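Local atomic coordinates of 361aa long hypothetical D-aminopeptidase (Pyrococcus horikoshii, PDB entry 2DRH), a protein that is of unproven function but probably acts as an aminopeptidase of the peptidase S58 family. Residues V27-V32 with G51-L56; Y63-L68 with R289-E294; L83-E88 with S128-V133; E163-G168 with G183-A188. One frame throughout, in Å; residues are numbered along the deposited sequence.

In the fold
Contact 1 joins the hairpin strands 28-36 and 48-56 of a four-stranded sheet that contact 3 also enters. Contact 4, its centre about 10 Å from that of contact 1, sits at the start of strand 184-193 and touches contact 1 directly. Contacts 2 and 4 reach the same second, mixed sheet, their centres about 28 Å apart. Contacts 2 and 3, centres about 13 Å apart, are joined by Tyr63 and Ser128. Contact 2 spans 220 intervening residues, within which contacts 3 and 4 fall; contact 1 precedes them all. Contacts 1 and 4 thus join the two sheets, consistent with the sandwich fold of the S58 family, and contact 3 reaches neighbouring subunits of the four-chain assembly.

Contact 1. Residues V27-V32 with G51-L56; sequences VKVGHV and GVTAIL
Strands 28-36 and 48-56 form an antiparallel beta hairpin, and here its two arms run at 167° to each other. His31 and Thr53, a non-hydrogen-bonded pair with CA atoms 4.6 Å apart, rise side by side from the same face as Val29 and Ile55. The His31 CG lies anti to its own carbonyl carbon (chi1 -61°), which brings the ring edge to Thr53: ND1 hydrogen-bonds OG1 at 3.0 Å, with a bend (136°) that marks it as far from straight. Thr53 CB lies at the ring edge in its plane, and CG2 comes to 3.5 Å from His31 CE1. Both groups are held from beyond the hairpin as well, His31 NE2 by the carbonyl of Glu166 and Thr53 OG1 by the backbone N of Ala172. An alanine in place of His31 would remove the imidazole and would probably loosen the tie between this hairpin and the loop carrying Glu166. Further along this face, Val29 CG1 crosses obliquely over Thr53 CG2 at 4.0 Å, while Val29 and Ile55 both pack on Leu204 of the second sheet. Val32, on the other face, meets helix 151-160, so the hairpin lies between a helix and a sheet. Paired backbone bonds fix the register at Lys28-Leu56, Gly30-Ala54 and Val32-Val52; at the middle pair Ala54 N reaches Gly30 O at 2.9 Å, the donor lying in the carbonyl plane.

Contact 2. Residues Y63-L68 with R289-E294; sequences YKEKVL and RIKHYE
Arg289, on the exposed side, extends its chain from CG to NE and brings NH1 to Glu65 OE1 at 3.2 Å. This salt bridge contains only a weak, bent hydrogen bond, and the carboxylate and guanidinium planes stand 88° apart, so no paired two-point grip forms. Ile290 is locked by its backbone in an antiparallel hydrogen-bonded pair with Lys66: Ile290 N to Lys66 O is short, 2.6 Å, with the donor above the carbonyl plane, whereas Lys66 N meets a lone pair of Ile290 O. Its CD1 also packs on Leu68 CD2 at 3.6 Å, the two side chains crossing at about a right angle. Lys291 continues the strand beside Glu65, then opens a type I beta turn that runs to Glu294. His292 N, within that turn, binds Lys64 O along a straight N-H (169°). The His292 ring points its ND1 at Lys66 NZ, 2.9 Å away near the ring plane; because the lysine donates, ND1 acts as acceptor and the imidazole is probably neutral. Lys66 NZ also binds Tyr63 O at 2.7 Å and forms a salt bridge with Glu93, giving three anchors. Tyr63 CE2 lies over the centre of one imidazole face, its ring inclined by 34°. Tyr293 follows, its CE2 beside Lys64 CE at 4.1 Å, and both polar tips end on Asp121. Strand 91-92 flanks the paired strands, with Thr91 against Lys66, Leu68 and Ile290; strand 288-291 thus adds antiparallel to the start of strand 65-73 in the larger mixed sheet, beside strands 91-92 and 278-285.

Contact 3. Residues L83-E88 with S128-V133; sequences LIQLWE and SVNPLV
Two hydrogen bonds grip water 1, one from each segment: Gln85 N donates to it at 3.0 Å, and it donates to Asn130 OD1 at 2.6 Å. Gln85 N lies in the first turn of helix 83-89, where no carbonyl four residues back within the helix can take its N-H, so the water serves that donor and ties the helix start to the loop. No direct hydrogen bond crosses between the segments. Asn130 holds its amide with CG anti to the backbone N (chi1 -175°); ND2 bonds Gly82 O, just before the helix, which would fix the amide's flip. Gln85 uses the same first torsion (chi1 -172°), and its extended chain slides past Asn130 in the opposite direction, the two amide planes stacked and 21° apart. Asn130 ND2 consequently comes to 3.3 Å from Gln85 CB, and Gln85 NE2 to 3.6 Å from Asn130 CB. NE2 donates to water 2 at 2.8 Å, which reaches Ser128 O by a weak bond, while OE1 takes a bond from Lys79 of a third subunit. An alanine in place of Gln85 would remove this amide and would probably cost the stack, the water 2 link and the tie to that subunit. Above the polar layer, Leu132 fits between two helix leucines: CD1 lies 4.3 Å from Leu83 CD2, and CD2 4.2 Å from Leu86 CD1. The arrangement is a buried, water-bridged joint between a helix N-terminus and the loop feeding strand 132-136, set at a subunit interface of the tetramer.

Contact 4. Residues E163-G168 with G183-A188; sequences EDFEEG and GGIGSA
Phe165 places CG between backbone N and carbonyl carbon, the crowded position; its CB points toward strand 184-193, and chi1 67° sets the ring edge against Ser187. Glu167 instead sets CG anti to its carbonyl carbon (chi1 -68°) and runs extended beyond it, which carries the carboxylate along the strand to Ser187. There OE1 accepts a weak hydrogen bond from Ser187 N at 2.8 Å, while OE2 faces Ser187 CB and is held by salt bridges to Lys2 and Lys20; two such charges would favour an ionised carboxylate. The Phe165 ring meets Ser187 edge-on, OG lying in the ring plane 3.6 Å from CZ, and its CE1 reaches Ile185 CG2 at 4.4 Å. Ser187 OG itself is bound to Ala203 O and Ile21 N, so its rotation is fixed apart from the ring. The backbones join once, in an antiparallel hydrogen-bonded pair: Gly168 N donates to a lone pair of Ile185 O at 2.7 Å, and Ile185 N returns to Gly168 O at 2.8 Å. Gly184 CA packs 3.4 Å from Gly168 O, where a beta carbon would clash. Ile185 touches Leu206 on strand 198-207. A single antiparallel bridge, Gly168 with Ile185, thus attaches the loop to strand 184-193, while its aromatic ring packs against Val29 and His31 on strand 28-36 of the other sheet, consistent with the alpha-beta-beta-alpha sandwich of the DmpA-like S58 family.

Contact 1. Residues V27-V32 with G51-L56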
loop_
_atom_site.group_PDB
_atom_site.type_symbol
_atom_site.label_atom_id
_atom_site.label_comp_id
_atom_site.label_asym_id
_atom_site.label_seq_id
_atom_site.Cartn_x
_atom_site.Cartn_y
_atom_site.Cartn_z
ATOM N N VAL A 27 14.443 20.430 -16.514
ATOM C CA VAL A 27 14.018 20.677 -15.137
ATOM C C VAL A 27 14.456 22.077 -14.716
ATOM O O VAL A 27 15.561 22.509 -15.033
ATOM C CB VAL A 27 14.622 19.623 -14.165
ATOM C CG1 VAL A 27 14.294 19.977 -12.715
ATOM C CG2 VAL A 27 14.068 18.246 -14.501
ATOM N N LYS A 28 13.580 22.783 -14.009
ATOM C CA LYS A 28 13.879 24.133 -13.548
ATOM C C LYS A 28 13.419 24.356 -12.106
ATOM O O LYS A 28 12.428 23.768 -11.668
ATOM C CB LYS A 28 13.223 25.144 -14.487
ATOM C CG LYS A 28 13.813 25.106 -15.906
ATOM C CD LYS A 28 12.964 25.879 -16.900
ATOM C CE LYS A 28 12.869 27.349 -16.541
ATOM N NZ LYS A 28 11.828 28.042 -17.363
ATOM N N VAL A 29 14.154 25.201 -11.377
ATOM C CA VAL A 29 13.848 25.507 -9.977
ATOM C C VAL A 29 13.788 27.013 -9.719
ATOM O O VAL A 29 14.681 27.759 -10.126
ATOM C CB VAL A 29 14.908 24.909 -9.015
ATOM C CG1 VAL A 29 14.557 25.250 -7.579
ATOM C CG2 VAL A 29 14.989 23.403 -9.185
ATOM N N GLY A 30 12.731 27.445 -9.035
ATOM C CA GLY A 30 12.564 28.852 -8.716
ATOM C C GLY A 30 12.245 29.038 -7.243
ATOM O O GLY A 30 11.582 28.189 -6.645
ATOM N N HIS A 31 12.708 30.146 -6.663
ATOM C CA HIS A 31 12.488 30.442 -5.245
ATOM C C HIS A 31 11.860 31.807 -4.977
ATOM O O HIS A 31 11.968 32.734 -5.776
ATOM C CB HIS A 31 13.808 30.456 -4.465
ATOM C CG HIS A 31 14.558 29.164 -4.473
ATOM N ND1 HIS A 31 14.009 27.977 -4.040
ATOM C CD2 HIS A 31 15.855 28.897 -4.755
ATOM C CE1 HIS A 31 14.936 27.037 -4.046
ATOM N NE2 HIS A 31 16.066 27.570 -4.474
ATOM N N VAL A 32 11.233 31.907 -3.810
ATOM C CA VAL A 32 10.653 33.144 -3.309
ATOM C C VAL A 32 10.971 33.050 -1.820
ATOM O O VAL A 32 10.516 32.125 -1.133
ATOM C CB VAL A 32 9.131 33.230 -3.546
ATOM C CG1 VAL A 32 8.532 34.370 -2.708
ATOM C CG2 VAL A 32 8.864 33.493 -5.021
ATOM N N GLY A 51 8.912 30.653 2.910
ATOM C CA GLY A 51 9.013 30.876 1.478
ATOM C C GLY A 51 8.372 29.790 0.647
ATOM O O GLY A 51 7.658 28.934 1.169
ATOM N N VAL A 52 8.651 29.820 -0.653
ATOM C CA VAL A 52 8.101 28.862 -1.596
ATOM C C VAL A 52 9.149 28.465 -2.628
ATOM O O VAL A 52 9.935 29.296 -3.084
ATOM C CB VAL A 52 6.885 29.468 -2.346
ATOM C CG1 VAL A 52 6.377 28.497 -3.410
ATOM C CG2 VAL A 52 5.779 29.796 -1.362
ATOM N N THR A 53 9.162 27.187 -2.987
ATOM C CA THR A 53 10.095 26.682 -3.983
ATOM C C THR A 53 9.293 25.888 -5.009
ATOM O O THR A 53 8.480 25.028 -4.649
ATOM C CB THR A 53 11.159 25.757 -3.355
ATOM O OG1 THR A 53 11.981 26.507 -2.452
ATOM C CG2 THR A 53 12.032 25.139 -4.441
ATOM N N ALA A 54 9.523 26.183 -6.284
ATOM C CA ALA A 54 8.819 25.510 -7.362
ATOM C C ALA A 54 9.759 24.671 -8.221
ATOM O O ALA A 54 10.848 25.113 -8.569
ATOM C CB ALA A 54 8.107 26.542 -8.228
ATOM N N ILE A 55 9.337 23.453 -8.545
ATOM C CA ILE A 55 10.132 22.573 -9.390
ATOM C C ILE A 55 9.275 22.209 -10.598
ATOM O O ILE A 55 8.184 21.649 -10.454
ATOM C CB ILE A 55 10.557 21.254 -8.667
ATOM C CG1 ILE A 55 11.366 21.563 -7.402
ATOM C CG2 ILE A 55 11.411 20.400 -9.601
ATOM C CD1 ILE A 55 10.534 21.621 -6.129
ATOM N N LEU A 56 9.772 22.549 -11.785
ATOM C CA LEU A 56 9.071 22.261 -13.031
ATOM C C LEU A 56 9.713 21.044 -13.680
ATOM O O LEU A 56 10.926 21.017 -13.889
ATOM C CB LEU A 56 9.171 23.454 -13.988
ATOM C CG LEU A 56 8.433 24.750 -13.645
ATOM C CD1 LEU A 56 8.742 25.193 -12.224
ATOM C CD2 LEU A 56 8.837 25.828 -14.648
#

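Contact 2. Residues Y63-L68 with R289-E294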
loop_
_atom_site.group_PDB
_atom_site.type_symbol
_atom_site.label_atom_id
_atom_site.label_comp_id
_atom_site.label_asym_id
_atom_site.label_seq_id
_atom_site.Cartn_x
_atom_site.Cartn_y
_atom_site.Cartn_z
ATOM N N TYR A 63 0.509 20.184 -17.451
ATOM C CA TYR A 63 -0.814 19.561 -17.415
ATOM C C TYR A 63 -1.177 18.843 -18.726
ATOM O O TYR A 63 -1.703 17.720 -18.717
ATOM C CB TYR A 63 -1.873 20.620 -17.121
ATOM C CG TYR A 63 -3.276 20.073 -17.022
ATOM C CD1 TYR A 63 -3.685 19.338 -15.905
ATOM C CD2 TYR A 63 -4.201 20.302 -18.036
ATOM C CE1 TYR A 63 -4.987 18.851 -15.802
ATOM C CE2 TYR A 63 -5.509 19.819 -17.942
ATOM C CZ TYR A 63 -5.894 19.096 -16.817
ATOM O OH TYR A 63 -7.193 18.653 -16.709
ATOM N N LYS A 64 -0.916 19.501 -19.855
ATOM C CA LYS A 64 -1.223 18.917 -21.156
ATOM C C LYS A 64 -0.173 17.884 -21.531
ATOM O O LYS A 64 -0.457 16.936 -22.262
ATOM C CB LYS A 64 -1.316 20.017 -22.223
ATOM C CG LYS A 64 -2.462 20.984 -21.972
ATOM C CD LYS A 64 -3.805 20.265 -22.025
ATOM C CE LYS A 64 -4.943 21.159 -21.545
ATOM N NZ LYS A 64 -4.985 22.465 -22.263
ATOM N N GLU A 65 1.044 18.073 -21.033
ATOM C CA GLU A 65 2.118 17.122 -21.287
ATOM C C GLU A 65 2.667 16.676 -19.945
ATOM O O GLU A 65 3.581 17.285 -19.386
ATOM C CB GLU A 65 3.216 17.744 -22.158
ATOM C CG GLU A 65 2.741 17.984 -23.578
ATOM C CD GLU A 65 3.871 18.236 -24.548
ATOM O OE1 GLU A 65 4.599 19.235 -24.361
ATOM O OE2 GLU A 65 4.020 17.429 -25.497
ATOM N N LYS A 66 2.079 15.597 -19.441
ATOM C CA LYS A 66 2.434 15.024 -18.144
ATOM C C LYS A 66 3.700 14.164 -18.175
ATOM O O LYS A 66 4.141 13.709 -19.239
ATOM C CB LYS A 66 1.260 14.175 -17.648
ATOM C CG LYS A 66 -0.060 14.922 -17.519
ATOM C CD LYS A 66 -1.227 13.985 -17.794
ATOM C CE LYS A 66 -2.502 14.398 -17.083
ATOM N NZ LYS A 66 -2.917 15.808 -17.331
ATOM N N VAL A 67 4.296 13.953 -17.008
ATOM C CA VAL A 67 5.477 13.104 -16.923
ATOM C C VAL A 67 5.109 11.936 -16.018
ATOM O O VAL A 67 4.297 12.093 -15.105
ATOM C CB VAL A 67 6.709 13.844 -16.321
ATOM C CG1 VAL A 67 7.111 15.018 -17.219
ATOM C CG2 VAL A 67 6.403 14.331 -14.912
ATOM N N LEU A 68 5.675 10.762 -16.288
ATOM C CA LEU A 68 5.401 9.598 -15.458
ATOM C C LEU A 68 6.090 9.836 -14.119
ATOM O O LEU A 68 7.182 10.402 -14.074
ATOM C CB LEU A 68 5.929 8.330 -16.130
ATOM C CG LEU A 68 5.228 7.983 -17.453
ATOM C CD1 LEU A 68 5.808 6.708 -18.037
ATOM C CD2 LEU A 68 3.735 7.812 -17.206
ATOM N N ARG A 289 6.649 11.684 -22.053
ATOM C CA ARG A 289 5.625 12.698 -21.841
ATOM C C ARG A 289 4.268 12.110 -22.196
ATOM O O ARG A 289 4.110 11.470 -23.237
ATOM C CB ARG A 289 5.901 13.948 -22.682
ATOM C CG ARG A 289 7.058 14.793 -22.164
ATOM C CD ARG A 289 7.108 16.153 -22.855
ATOM N NE ARG A 289 8.290 16.922 -22.473
ATOM C CZ ARG A 289 8.531 18.171 -22.863
ATOM N NH1 ARG A 289 7.670 18.803 -23.650
ATOM N NH2 ARG A 289 9.639 18.786 -22.473
ATOM N N ILE A 290 3.296 12.320 -21.315
ATOM C CA ILE A 290 1.948 11.805 -21.508
ATOM C C ILE A 290 1.007 12.942 -21.890
ATOM O O ILE A 290 0.811 13.877 -21.116
ATOM C CB ILE A 290 1.427 11.146 -20.206
ATOM C CG1 ILE A 290 2.542 10.323 -19.551
ATOM C CG2 ILE A 290 0.223 10.277 -20.506
ATOM C CD1 ILE A 290 3.121 9.231 -20.432
ATOM N N LYS A 291 0.421 12.862 -23.081
ATOM C CA LYS A 291 -0.497 13.898 -23.544
ATOM C C LYS A 291 -1.872 13.729 -22.905
ATOM O O LYS A 291 -2.494 12.678 -23.017
ATOM C CB LYS A 291 -0.634 13.864 -25.072
ATOM C CG LYS A 291 0.659 14.146 -25.828
ATOM C CD LYS A 291 0.391 14.329 -27.319
ATOM C CE LYS A 291 1.677 14.615 -28.082
ATOM N NZ LYS A 291 1.415 14.883 -29.519
ATOM N N HIS A 292 -2.335 14.787 -22.247
ATOM C CA HIS A 292 -3.625 14.808 -21.563
ATOM C C HIS A 292 -4.775 14.208 -22.371
ATOM O O HIS A 292 -5.594 13.452 -21.843
ATOM C CB HIS A 292 -3.981 16.253 -21.197
ATOM C CG HIS A 292 -5.207 16.382 -20.347
ATOM N ND1 HIS A 292 -5.232 16.022 -19.017
ATOM C CD2 HIS A 292 -6.454 16.826 -20.640
ATOM C CE1 HIS A 292 -6.441 16.238 -18.527
ATOM N NE2 HIS A 292 -7.202 16.726 -19.491
ATOM N N TYR A 293 -4.835 14.545 -23.654
ATOM C CA TYR A 293 -5.917 14.071 -24.503
ATOM C C TYR A 293 -5.638 12.821 -25.331
ATOM O O TYR A 293 -6.420 12.480 -26.199
ATOM C CB TYR A 293 -6.360 15.209 -25.421
ATOM C CG TYR A 293 -7.070 16.342 -24.707
ATOM C CD1 TYR A 293 -8.389 16.196 -24.262
ATOM C CD2 TYR A 293 -6.433 17.568 -24.498
ATOM C CE1 TYR A 293 -9.056 17.243 -23.630
ATOM C CE2 TYR A 293 -7.094 18.625 -23.867
ATOM C CZ TYR A 293 -8.405 18.456 -23.439
ATOM O OH TYR A 293 -9.066 19.502 -22.836
ATOM N N GLU A 294 -4.540 12.128 -25.059
ATOM C CA GLU A 294 -4.205 10.925 -25.819
ATOM C C GLU A 294 -5.342 9.890 -25.843
ATOM O O GLU A 294 -6.030 9.670 -24.840
ATOM C CB GLU A 294 -2.936 10.287 -25.247
ATOM C CG GLU A 294 -2.382 9.136 -26.081
ATOM C CD GLU A 294 -1.946 9.572 -27.471
ATOM O OE1 GLU A 294 -1.126 10.505 -27.574
ATOM O OE2 GLU A 294 -2.421 8.980 -28.462
#

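Contact 3. Residues L83-E88 with S128-V133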
loop_
_atom_site.group_PDB
_atom_site.type_symbol
_atom_site.label_atom_id
_atom_site.label_comp_id
_atom_site.label_asym_id
_atom_site.label_seq_id
_atom_site.Cartn_x
_atom_site.Cartn_y
_atom_site.Cartn_z
ATOM N N LEU A 83 -0.582 13.382 -3.816
ATOM C CA LEU A 83 -0.025 12.032 -3.961
ATOM C C LEU A 83 -0.986 10.914 -4.372
ATOM O O LEU A 83 -0.582 9.977 -5.071
ATOM C CB LEU A 83 0.689 11.601 -2.676
ATOM C CG LEU A 83 1.900 12.414 -2.222
ATOM C CD1 LEU A 83 2.411 11.832 -0.912
ATOM C CD2 LEU A 83 2.984 12.390 -3.299
ATOM N N ILE A 84 -2.245 10.980 -3.946
ATOM C CA ILE A 84 -3.170 9.908 -4.300
ATOM C C ILE A 84 -3.339 9.719 -5.813
ATOM O O ILE A 84 -3.344 8.589 -6.301
ATOM C CB ILE A 84 -4.550 10.110 -3.617
ATOM C CG1 ILE A 84 -4.486 9.627 -2.158
ATOM C CG2 ILE A 84 -5.622 9.332 -4.343
ATOM C CD1 ILE A 84 -3.351 10.243 -1.335
ATOM N N GLN A 85 -3.470 10.806 -6.559
ATOM C CA GLN A 85 -3.632 10.667 -8.001
ATOM C C GLN A 85 -2.294 10.337 -8.651
ATOM O O GLN A 85 -2.251 9.665 -9.672
ATOM C CB GLN A 85 -4.225 11.943 -8.624
ATOM C CG GLN A 85 -4.608 11.775 -10.111
ATOM C CD GLN A 85 -5.526 12.873 -10.617
ATOM O OE1 GLN A 85 -6.558 13.168 -10.004
ATOM N NE2 GLN A 85 -5.159 13.484 -11.749
ATOM N N LEU A 86 -1.201 10.811 -8.062
ATOM C CA LEU A 86 0.111 10.518 -8.617
ATOM C C LEU A 86 0.258 8.993 -8.665
ATOM O O LEU A 86 0.653 8.412 -9.699
ATOM C CB LEU A 86 1.211 11.148 -7.748
ATOM C CG LEU A 86 2.633 11.152 -8.328
ATOM C CD1 LEU A 86 3.464 12.226 -7.655
ATOM C CD2 LEU A 86 3.280 9.780 -8.157
ATOM N N TRP A 87 -0.095 8.346 -7.554
ATOM C CA TRP A 87 -0.015 6.895 -7.459
ATOM C C TRP A 87 -1.004 6.161 -8.359
ATOM O O TRP A 87 -0.661 5.140 -8.967
ATOM C CB TRP A 87 -0.230 6.426 -6.016
ATOM C CG TRP A 87 0.956 6.644 -5.116
ATOM C CD1 TRP A 87 2.266 6.410 -5.418
ATOM C CD2 TRP A 87 0.928 7.058 -3.741
ATOM N NE1 TRP A 87 3.058 6.650 -4.318
ATOM C CE2 TRP A 87 2.261 7.049 -3.276
ATOM C CE3 TRP A 87 -0.094 7.434 -2.859
ATOM C CZ2 TRP A 87 2.600 7.400 -1.962
ATOM C CZ3 TRP A 87 0.246 7.784 -1.551
ATOM C CH2 TRP A 87 1.578 7.764 -1.120
ATOM N N GLU A 88 -2.229 6.673 -8.438
ATOM C CA GLU A 88 -3.265 6.038 -9.242
ATOM C C GLU A 88 -3.005 6.113 -10.749
ATOM O O GLU A 88 -3.126 5.106 -11.455
ATOM C CB GLU A 88 -4.628 6.670 -8.942
ATOM C CG GLU A 88 -5.802 5.942 -9.606
ATOM C CD GLU A 88 -6.133 4.619 -8.930
ATOM O OE1 GLU A 88 -6.437 4.641 -7.713
ATOM O OE2 GLU A 88 -6.103 3.561 -9.610
ATOM N N SER A 128 -10.599 18.168 -14.014
ATOM C CA SER A 128 -9.963 19.119 -13.108
ATOM C C SER A 128 -8.448 18.942 -13.124
ATOM O O SER A 128 -7.886 18.462 -14.104
ATOM C CB SER A 128 -10.497 18.935 -11.681
ATOM O OG SER A 128 -10.102 17.686 -11.139
ATOM N N VAL A 129 -7.787 19.324 -12.037
ATOM C CA VAL A 129 -6.339 19.202 -11.964
ATOM C C VAL A 129 -5.862 18.789 -10.582
ATOM O O VAL A 129 -6.464 19.146 -9.569
ATOM C CB VAL A 129 -5.656 20.526 -12.373
ATOM C CG1 VAL A 129 -6.109 21.652 -11.461
ATOM C CG2 VAL A 129 -4.150 20.366 -12.336
ATOM N N ASN A 130 -4.762 18.041 -10.559
ATOM C CA ASN A 130 -4.186 17.536 -9.322
ATOM C C ASN A 130 -2.937 18.300 -8.875
ATOM O O ASN A 130 -1.811 17.910 -9.180
ATOM C CB ASN A 130 -3.867 16.050 -9.498
ATOM C CG ASN A 130 -3.382 15.399 -8.219
ATOM O OD1 ASN A 130 -3.985 15.560 -7.151
ATOM N ND2 ASN A 130 -2.294 14.651 -8.319
ATOM N N PRO A 131 -3.123 19.410 -8.145
ATOM C CA PRO A 131 -1.976 20.190 -7.680
ATOM C C PRO A 131 -1.101 19.386 -6.728
ATOM O O PRO A 131 -1.605 18.693 -5.841
ATOM C CB PRO A 131 -2.629 21.395 -7.006
ATOM C CG PRO A 131 -3.941 20.857 -6.536
ATOM C CD PRO A 131 -4.385 20.032 -7.708
ATOM N N LEU A 132 0.209 19.481 -6.921
ATOM C CA LEU A 132 1.160 18.755 -6.091
ATOM C C LEU A 132 1.920 19.715 -5.189
ATOM O O LEU A 132 2.709 20.541 -5.657
ATOM C CB LEU A 132 2.130 17.981 -6.979
ATOM C CG LEU A 132 3.203 17.098 -6.342
ATOM C CD1 LEU A 132 2.580 16.066 -5.394
ATOM C CD2 LEU A 132 3.955 16.399 -7.474
ATOM N N VAL A 133 1.674 19.584 -3.887
ATOM C CA VAL A 133 2.283 20.432 -2.877
ATOM C C VAL A 133 2.785 19.601 -1.704
ATOM O O VAL A 133 2.059 18.745 -1.189
ATOM C CB VAL A 133 1.250 21.443 -2.335
ATOM C CG1 VAL A 133 1.905 22.392 -1.341
ATOM C CG2 VAL A 133 0.618 22.210 -3.489
HETATM O O HOH W 1 -4.297 13.524 -5.537
HETATM O O HOH W 2 -6.645 15.655 -12.719
#

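Contact 4. Residues E163-G168 with G183-A188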
loop_
_atom_site.group_PDB
_atom_site.type_symbol
_atom_site.label_atom_id
_atom_site.label_comp_id
_atom_site.label_asym_id
_atom_site.label_seq_id
_atom_site.Cartn_x
_atom_site.Cartn_y
_atom_site.Cartn_z
ATOM N N GLU A 163 17.482 26.961 -14.711
ATOM C CA GLU A 163 18.604 26.041 -14.538
ATOM C C GLU A 163 19.418 26.307 -13.276
ATOM O O GLU A 163 19.647 25.411 -12.463
ATOM C CB GLU A 163 19.534 26.128 -15.754
ATOM C CG GLU A 163 18.897 25.763 -17.100
ATOM C CD GLU A 163 17.639 26.558 -17.419
ATOM O OE1 GLU A 163 17.644 27.800 -17.263
ATOM O OE2 GLU A 163 16.639 25.934 -17.840
ATOM N N ASP A 164 19.875 27.542 -13.132
ATOM C CA ASP A 164 20.670 27.935 -11.980
ATOM C C ASP A 164 19.695 28.304 -10.859
ATOM O O ASP A 164 18.656 28.920 -11.105
ATOM C CB ASP A 164 21.543 29.139 -12.355
ATOM C CG ASP A 164 22.579 29.483 -11.292
ATOM O OD1 ASP A 164 23.507 28.673 -11.061
ATOM O OD2 ASP A 164 22.463 30.574 -10.689
ATOM N N PHE A 165 20.011 27.900 -9.636
ATOM C CA PHE A 165 19.151 28.227 -8.509
ATOM C C PHE A 165 19.948 28.160 -7.221
ATOM O O PHE A 165 20.806 27.299 -7.056
ATOM C CB PHE A 165 17.935 27.290 -8.460
ATOM C CG PHE A 165 18.269 25.857 -8.152
ATOM C CD1 PHE A 165 18.341 25.412 -6.833
ATOM C CD2 PHE A 165 18.503 24.950 -9.179
ATOM C CE1 PHE A 165 18.642 24.085 -6.539
ATOM C CE2 PHE A 165 18.806 23.616 -8.902
ATOM C CZ PHE A 165 18.876 23.181 -7.578
ATOM N N GLU A 166 19.682 29.096 -6.322
ATOM C CA GLU A 166 20.384 29.150 -5.051
ATOM C C GLU A 166 19.976 28.015 -4.120
ATOM O O GLU A 166 18.870 27.476 -4.219
ATOM C CB GLU A 166 20.121 30.489 -4.364
ATOM C CG GLU A 166 20.618 31.688 -5.146
ATOM C CD GLU A 166 20.468 32.983 -4.368
ATOM O OE1 GLU A 166 19.324 33.328 -3.999
ATOM O OE2 GLU A 166 21.496 33.654 -4.125
ATOM N N GLU A 167 20.888 27.659 -3.222
ATOM C CA GLU A 167 20.646 26.599 -2.256
ATOM C C GLU A 167 20.839 27.161 -0.853
ATOM O O GLU A 167 21.391 28.246 -0.690
ATOM C CB GLU A 167 21.593 25.422 -2.520
ATOM C CG GLU A 167 21.279 24.703 -3.837
ATOM C CD GLU A 167 22.193 23.530 -4.120
ATOM O OE1 GLU A 167 22.469 22.742 -3.190
ATOM O OE2 GLU A 167 22.622 23.380 -5.284
ATOM N N GLY A 168 20.371 26.433 0.156
ATOM C CA GLY A 168 20.509 26.913 1.520
ATOM C C GLY A 168 19.199 27.458 2.060
ATOM O O GLY A 168 18.134 26.919 1.772
ATOM N N GLY A 183 18.918 24.560 8.240
ATOM C CA GLY A 183 18.599 23.627 7.171
ATOM C C GLY A 183 18.195 24.399 5.929
ATOM O O GLY A 183 18.483 25.592 5.826
ATOM N N GLY A 184 17.528 23.733 4.987
ATOM C CA GLY A 184 17.092 24.414 3.777
ATOM C C GLY A 184 17.108 23.586 2.500
ATOM O O GLY A 184 16.878 22.380 2.523
ATOM N N ILE A 185 17.383 24.247 1.379
ATOM C CA ILE A 185 17.427 23.586 0.080
ATOM C C ILE A 185 18.831 23.079 -0.232
ATOM O O ILE A 185 19.816 23.789 -0.033
ATOM C CB ILE A 185 16.988 24.553 -1.049
ATOM C CG1 ILE A 185 15.550 25.029 -0.806
ATOM C CG2 ILE A 185 17.120 23.873 -2.414
ATOM C CD1 ILE A 185 14.493 23.936 -0.911
ATOM N N GLY A 186 18.910 21.836 -0.699
ATOM C CA GLY A 186 20.178 21.234 -1.068
ATOM C C GLY A 186 19.965 20.489 -2.377
ATOM O O GLY A 186 18.850 20.064 -2.664
ATOM N N SER A 187 21.004 20.329 -3.188
ATOM C CA SER A 187 20.827 19.619 -4.448
ATOM C C SER A 187 22.116 18.986 -4.953
ATOM O O SER A 187 23.217 19.369 -4.557
ATOM C CB SER A 187 20.259 20.561 -5.516
ATOM O OG SER A 187 19.663 19.819 -6.577
ATOM N N ALA A 188 21.966 17.996 -5.823
ATOM C CA ALA A 188 23.108 17.298 -6.389
ATOM C C ALA A 188 22.614 16.367 -7.480
ATOM O O ALA A 188 21.425 16.067 -7.548
ATOM C CB ALA A 188 23.838 16.500 -5.303
#